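Beta-lactamase (Francisella tularensis subsp. tularensis, PDB 3P09) probably hydrolyses beta-lactam antibiotics to substituted beta-amino acids, a class A beta-lactamase activity linked to antibiotic resistance. Local coordinates at residues V71-L85 with I193-Y205. Numbering follows the deposited sequence. Where two conformers were deposited one is given.
Sequences VGAILDYDMHNQGFL and ILDKKHKDIFIKY. With SO4 (sulfate ion), chain C.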
loop_
_atom_site.group_PDB
_atom_site.type_symbol
_atom_site.label_atom_id
_atom_site.label_comp_id
_atom_site.label_asym_id
_atom_site.label_seq_id
_atom_site.Cartn_x
_atom_site.Cartn_y
_atom_site.Cartn_z
ATOM N N VAL A 71 -3.208 -9.004 0.556
ATOM C CA VAL A 71 -4.362 -9.214 1.421
ATOM C C VAL A 71 -5.659 -9.230 0.604
ATOM O O VAL A 71 -6.558 -10.035 0.852
ATOM C CB VAL A 71 -4.387 -8.183 2.558
ATOM C CG1 VAL A 71 -5.748 -8.134 3.217
ATOM C CG2 VAL A 71 -3.309 -8.541 3.556
ATOM N N GLY A 72 -5.739 -8.365 -0.398
ATOM C CA GLY A 72 -6.847 -8.423 -1.331
ATOM C C GLY A 72 -6.969 -9.803 -1.977
ATOM O O GLY A 72 -8.055 -10.376 -2.066
ATOM N N ALA A 73 -5.840 -10.336 -2.426
ATOM C CA ALA A 73 -5.797 -11.659 -3.033
ATOM C C ALA A 73 -6.269 -12.734 -2.064
ATOM O O ALA A 73 -6.968 -13.669 -2.446
ATOM C CB ALA A 73 -4.386 -11.971 -3.519
ATOM N N ILE A 74 -5.855 -12.615 -0.810
ATOM C CA ILE A 74 -6.266 -13.574 0.203
ATOM C C ILE A 74 -7.776 -13.528 0.410
ATOM O O ILE A 74 -8.428 -14.566 0.545
ATOM C CB ILE A 74 -5.535 -13.298 1.534
ATOM C CG1 ILE A 74 -4.049 -13.638 1.386
ATOM C CG2 ILE A 74 -6.181 -14.082 2.694
ATOM C CD1 ILE A 74 -3.779 -15.144 1.351
ATOM N N LEU A 75 -8.344 -12.328 0.426
ATOM C CA LEU A 75 -9.791 -12.186 0.620
ATOM C C LEU A 75 -10.572 -12.763 -0.557
ATOM O O LEU A 75 -11.636 -13.375 -0.384
ATOM C CB LEU A 75 -10.156 -10.716 0.832
ATOM C CG LEU A 75 -9.622 -10.121 2.142
ATOM C CD1 LEU A 75 -9.753 -8.613 2.174
ATOM C CD2 LEU A 75 -10.347 -10.736 3.320
ATOM N N ASP A 76 -10.045 -12.560 -1.757
ATOM C CA ASP A 76 -10.649 -13.117 -2.955
ATOM C C ASP A 76 -10.587 -14.640 -2.830
ATOM O O ASP A 76 -11.564 -15.337 -3.096
ATOM C CB ASP A 76 -9.887 -12.607 -4.189
ATOM C CG ASP A 76 -10.260 -13.338 -5.476
ATOM O OD1 ASP A 76 -11.191 -12.885 -6.175
ATOM O OD2 ASP A 76 -9.596 -14.345 -5.809
ATOM N N TYR A 77 -9.438 -15.148 -2.394
ATOM C CA TYR A 77 -9.266 -16.591 -2.206
ATOM C C TYR A 77 -10.341 -17.123 -1.268
ATOM O O TYR A 77 -10.997 -18.136 -1.549
ATOM C CB TYR A 77 -7.879 -16.890 -1.636
ATOM C CG TYR A 77 -7.499 -18.355 -1.654
ATOM C CD1 TYR A 77 -6.843 -18.904 -2.750
ATOM C CD2 TYR A 77 -7.800 -19.187 -0.587
ATOM C CE1 TYR A 77 -6.495 -20.247 -2.782
ATOM C CE2 TYR A 77 -7.449 -20.535 -0.606
ATOM C CZ TYR A 77 -6.796 -21.054 -1.706
ATOM O OH TYR A 77 -6.449 -22.386 -1.738
ATOM N N ASP A 78 -10.545 -16.416 -0.164
ATOM C CA ASP A 78 -11.531 -16.832 0.828
ATOM C C ASP A 78 -12.927 -16.916 0.218
ATOM O O ASP A 78 -13.703 -17.816 0.544
ATOM C CB ASP A 78 -11.530 -15.899 2.044
ATOM C CG ASP A 78 -12.569 -16.303 3.080
ATOM O OD1 ASP A 78 -12.331 -17.297 3.798
ATOM O OD2 ASP A 78 -13.620 -15.636 3.177
HETATM N N MSE A 79 -13.245 -15.975 -0.663
HETATM C CA MSE A 79 -14.533 -16.008 -1.340
HETATM C C MSE A 79 -14.694 -17.293 -2.150
HETATM O O MSE A 79 -15.785 -17.861 -2.218
HETATM C CB MSE A 79 -14.695 -14.783 -2.241
HETATM C CG MSE A 79 -14.991 -13.506 -1.475
HETATM SE SE MSE A 79 -14.992 -11.971 -2.680
HETATM C CE MSE A 79 -16.438 -12.509 -3.870
ATOM N N HIS A 80 -13.603 -17.747 -2.766
ATOM C CA HIS A 80 -13.627 -18.965 -3.586
ATOM C C HIS A 80 -13.319 -20.231 -2.802
ATOM O O HIS A 80 -13.443 -21.341 -3.327
ATOM C CB HIS A 80 -12.648 -18.849 -4.750
ATOM C CG HIS A 80 -12.938 -17.705 -5.668
ATOM N ND1 HIS A 80 -12.715 -16.396 -5.312
ATOM C CD2 HIS A 80 -13.429 -17.677 -6.929
ATOM C CE1 HIS A 80 -13.060 -15.604 -6.313
ATOM N NE2 HIS A 80 -13.494 -16.355 -7.306
ATOM N N ASN A 81 -12.920 -20.066 -1.545
ATOM C CA ASN A 81 -12.507 -21.190 -0.717
ATOM C C ASN A 81 -13.034 -20.935 0.682
ATOM O O ASN A 81 -12.283 -20.541 1.563
ATOM C CB ASN A 81 -10.973 -21.310 -0.700
ATOM C CG ASN A 81 -10.388 -21.618 -2.072
ATOM O OD1 ASN A 81 -10.190 -22.781 -2.428
ATOM N ND2 ASN A 81 -10.101 -20.577 -2.845
ATOM N N GLN A 82 -14.333 -21.151 0.875
ATOM C CA GLN A 82 -15.010 -20.777 2.115
ATOM C C GLN A 82 -14.293 -21.316 3.357
ATOM O O GLN A 82 -13.919 -22.488 3.407
ATOM C CB GLN A 82 -16.469 -21.255 2.077
ATOM C CG GLN A 82 -17.319 -20.831 3.269
ATOM C CD GLN A 82 -17.062 -21.678 4.496
ATOM O OE1 GLN A 82 -16.636 -22.828 4.389
ATOM N NE2 GLN A 82 -17.314 -21.113 5.672
ATOM N N GLY A 83 -14.103 -20.451 4.353
ATOM C CA GLY A 83 -13.460 -20.836 5.604
ATOM C C GLY A 83 -11.974 -20.519 5.703
ATOM O O GLY A 83 -11.365 -20.659 6.764
ATOM N N PHE A 84 -11.386 -20.089 4.595
ATOM C CA PHE A 84 -9.953 -19.833 4.539
ATOM C C PHE A 84 -9.468 -18.803 5.574
ATOM O O PHE A 84 -8.382 -18.957 6.135
ATOM C CB PHE A 84 -9.558 -19.403 3.128
ATOM C CG PHE A 84 -8.073 -19.313 2.903
ATOM C CD1 PHE A 84 -7.270 -20.444 2.990
ATOM C CD2 PHE A 84 -7.485 -18.099 2.568
ATOM C CE1 PHE A 84 -5.904 -20.369 2.765
ATOM C CE2 PHE A 84 -6.113 -18.010 2.333
ATOM C CZ PHE A 84 -5.319 -19.150 2.435
ATOM N N LEU A 85 -10.263 -17.764 5.827
ATOM C CA LEU A 85 -9.861 -16.731 6.792
ATOM C C LEU A 85 -9.687 -17.270 8.212
ATOM O O LEU A 85 -8.924 -16.718 8.998
ATOM C CB LEU A 85 -10.861 -15.578 6.818
ATOM C CG LEU A 85 -10.776 -14.614 5.628
ATOM C CD1 LEU A 85 -11.871 -13.565 5.694
ATOM C CD2 LEU A 85 -9.421 -13.951 5.610
ATOM N N ILE A 193 -14.938 -6.662 -7.166
ATOM C CA ILE A 193 -14.251 -7.947 -7.089
ATOM C C ILE A 193 -14.468 -8.666 -5.762
ATOM O O ILE A 193 -14.704 -9.873 -5.748
ATOM C CB ILE A 193 -12.756 -7.845 -7.399
ATOM C CG1 ILE A 193 -12.120 -6.791 -6.522
ATOM C CG2 ILE A 193 -12.528 -7.526 -8.875
ATOM C CD1 ILE A 193 -10.980 -7.343 -5.756
ATOM N N LEU A 194 -14.364 -7.931 -4.654
ATOM C CA LEU A 194 -14.712 -8.469 -3.347
ATOM C C LEU A 194 -16.182 -8.165 -3.069
ATOM O O LEU A 194 -16.691 -7.143 -3.516
ATOM C CB LEU A 194 -13.846 -7.829 -2.252
ATOM C CG LEU A 194 -12.350 -8.099 -2.352
ATOM C CD1 LEU A 194 -11.620 -7.504 -1.143
ATOM C CD2 LEU A 194 -12.109 -9.587 -2.471
ATOM N N ASP A 195 -16.866 -9.029 -2.322
ATOM C CA ASP A 195 -18.268 -8.756 -2.005
ATOM C C ASP A 195 -18.352 -7.858 -0.786
ATOM O O ASP A 195 -17.326 -7.511 -0.211
ATOM C CB ASP A 195 -19.063 -10.043 -1.794
ATOM C CG ASP A 195 -18.527 -10.887 -0.659
ATOM O OD1 ASP A 195 -17.770 -10.361 0.186
ATOM O OD2 ASP A 195 -18.878 -12.086 -0.605
ATOM N N LYS A 196 -19.565 -7.500 -0.374
ATOM C CA LYS A 196 -19.716 -6.572 0.741
ATOM C C LYS A 196 -18.964 -7.015 1.991
ATOM O O LYS A 196 -18.247 -6.228 2.595
ATOM C CB LYS A 196 -21.185 -6.326 1.086
ATOM C CG LYS A 196 -21.360 -5.326 2.226
ATOM C CD LYS A 196 -22.822 -5.139 2.606
ATOM C CE LYS A 196 -23.005 -3.907 3.483
ATOM N NZ LYS A 196 -22.127 -3.931 4.694
ATOM N N LYS A 197 -19.131 -8.266 2.395
ATOM C CA LYS A 197 -18.476 -8.712 3.622
ATOM C C LYS A 197 -16.960 -8.561 3.534
ATOM O O LYS A 197 -16.304 -8.176 4.505
ATOM C CB LYS A 197 -18.832 -10.159 3.956
ATOM C CG LYS A 197 -18.246 -10.614 5.282
ATOM C CD LYS A 197 -18.902 -11.892 5.792
ATOM C CE LYS A 197 -18.262 -13.127 5.186
ATOM N NZ LYS A 197 -16.811 -13.201 5.511
ATOM N N HIS A 198 -16.399 -8.873 2.371
ATOM C CA HIS A 198 -14.946 -8.850 2.229
ATOM C C HIS A 198 -14.386 -7.459 2.009
ATOM O O HIS A 198 -13.262 -7.179 2.434
ATOM C CB HIS A 198 -14.474 -9.816 1.141
ATOM C CG HIS A 198 -14.683 -11.256 1.499
ATOM N ND1 HIS A 198 -15.898 -11.888 1.352
ATOM C CD2 HIS A 198 -13.838 -12.174 2.025
ATOM C CE1 HIS A 198 -15.790 -13.143 1.758
ATOM N NE2 HIS A 198 -14.552 -13.341 2.176
ATOM N N LYS A 199 -15.155 -6.590 1.350
ATOM C CA LYS A 199 -14.788 -5.178 1.303
ATOM C C LYS A 199 -14.687 -4.597 2.720
ATOM O O LYS A 199 -13.719 -3.917 3.058
ATOM C CB LYS A 199 -15.779 -4.371 0.448
ATOM C CG LYS A 199 -15.637 -4.656 -1.047
ATOM C CD LYS A 199 -16.434 -3.687 -1.905
ATOM C CE LYS A 199 -17.862 -4.126 -2.066
ATOM N NZ LYS A 199 -18.419 -3.536 -3.317
ATOM N N ASP A 200 -15.686 -4.876 3.551
ATOM C CA ASP A 200 -15.712 -4.307 4.893
ATOM C C ASP A 200 -14.486 -4.764 5.700
ATOM O O ASP A 200 -13.905 -4.006 6.475
ATOM C CB ASP A 200 -17.021 -4.676 5.597
ATOM C CG ASP A 200 -18.225 -3.905 5.044
ATOM O OD1 ASP A 200 -18.019 -2.873 4.365
ATOM O OD2 ASP A 200 -19.379 -4.327 5.295
ATOM N N ILE A 201 -14.079 -6.003 5.485
ATOM C CA ILE A 201 -12.928 -6.563 6.190
ATOM C C ILE A 201 -11.656 -5.879 5.738
ATOM O O ILE A 201 -10.789 -5.515 6.552
ATOM C CB ILE A 201 -12.827 -8.087 5.923
ATOM C CG1 ILE A 201 -13.966 -8.816 6.659
ATOM C CG2 ILE A 201 -11.470 -8.618 6.367
ATOM C CD1 ILE A 201 -14.141 -10.279 6.264
ATOM N N PHE A 202 -11.542 -5.698 4.426
ATOM C CA PHE A 202 -10.392 -5.024 3.850
ATOM C C PHE A 202 -10.270 -3.602 4.400
ATOM O O PHE A 202 -9.203 -3.165 4.834
ATOM C CB PHE A 202 -10.542 -5.007 2.329
ATOM C CG PHE A 202 -9.411 -4.335 1.604
ATOM C CD1 PHE A 202 -8.182 -4.965 1.479
ATOM C CD2 PHE A 202 -9.593 -3.093 1.010
ATOM C CE1 PHE A 202 -7.141 -4.361 0.792
ATOM C CE2 PHE A 202 -8.558 -2.475 0.321
ATOM C CZ PHE A 202 -7.331 -3.109 0.208
ATOM N N ILE A 203 -11.377 -2.880 4.371
ATOM C CA ILE A 203 -11.420 -1.517 4.877
ATOM C C ILE A 203 -11.005 -1.447 6.344
ATOM O O ILE A 203 -10.230 -0.580 6.739
ATOM C CB ILE A 203 -12.840 -0.951 4.724
ATOM C CG1 ILE A 203 -13.079 -0.568 3.257
ATOM C CG2 ILE A 203 -13.054 0.236 5.657
ATOM C CD1 ILE A 203 -14.544 -0.295 2.921
ATOM N N LYS A 204 -11.521 -2.363 7.156
ATOM C CA LYS A 204 -11.161 -2.374 8.573
ATOM C C LYS A 204 -9.653 -2.608 8.795
ATOM O O LYS A 204 -9.036 -1.952 9.637
ATOM C CB LYS A 204 -12.018 -3.385 9.347
ATOM C CG LYS A 204 -11.786 -3.411 10.862
ATOM C CD LYS A 204 -11.997 -2.038 11.500
ATOM C CE LYS A 204 -12.237 -2.127 13.010
ATOM N NZ LYS A 204 -11.050 -2.615 13.772
ATOM N N TYR A 205 -9.051 -3.528 8.043
ATOM C CA TYR A 205 -7.599 -3.722 8.151
ATOM C C TYR A 205 -6.839 -2.419 7.893
ATOM O O TYR A 205 -5.903 -2.060 8.614
ATOM C CB TYR A 205 -7.080 -4.720 7.116
ATOM C CG TYR A 205 -7.487 -6.171 7.243
ATOM C CD1 TYR A 205 -7.506 -6.829 8.466
ATOM C CD2 TYR A 205 -7.803 -6.898 6.097
ATOM C CE1 TYR A 205 -7.867 -8.192 8.537
ATOM C CE2 TYR A 205 -8.155 -8.232 6.155
ATOM C CZ TYR A 205 -8.181 -8.881 7.367
ATOM O OH TYR A 205 -8.547 -10.220 7.355
HETATM S S SO4 C . -21.973 -8.462 -3.617
HETATM O O1 SO4 C . -21.634 -7.334 -2.749
HETATM O O2 SO4 C . -20.885 -8.716 -4.558
HETATM O O3 SO4 C . -22.197 -9.643 -2.790
HETATM O O4 SO4 C . -23.183 -8.165 -4.377
#
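His198 reaches from the first turn of helix 196-205 to Asp78 on helix 71-80, and it is the side chain to follow. Its CB leads toward the other helix; with CG turned beside its own backbone N (chi1 -68°), the ring lies along the flank of Leu75, whose CD2 sits 4.0 Å from His198 CD2 at the ring edge. Leu75 O also comes within 3.5 Å of that His198 CD2. In one of its two deposited conformers Met79, a selenomethionine, lays CG over one ring face, 3.4 Å from the His198 centroid, a CH-pi contact; this CG is nearest to His198 CE1 and 3.7 Å from His198 CG. Both acceptor oxygens lie in the ring plane. ND1 donates to OD1 of Asp195, the N-cap residue, which also accepts from His198 N in a capping bond. NE2 gives Asp78 OD2 a 2.7 Å bond, straight at 179° and on the anti lone pair, while Asp78 OD1 accepts from Leu85 N beyond the type II turn Asn81-Phe84.

Alongside this polar end the helical segments run roughly antiparallel (153°), their axes approaching to 10.3 Å. Leu75 is a knob among His198, Ile201, Phe202 and Tyr205, its CD1 3.7 Å from Phe202 CB. Farther on, Val71 CG1 packs 3.7 Å from Tyr205 CD2, and the Tyr205 hydroxyl turns to Ser116 and Asn119 of helix 115-123. This joins two helices of the class A fold, one continuing from the probable SxxK motif.

The two in-plane bonds fix the ring's rotation and tie helix cap to neighbouring turn; with both nitrogens donating to carboxylates, His198 is probably protonated and would then carry a positive charge between two aspartates.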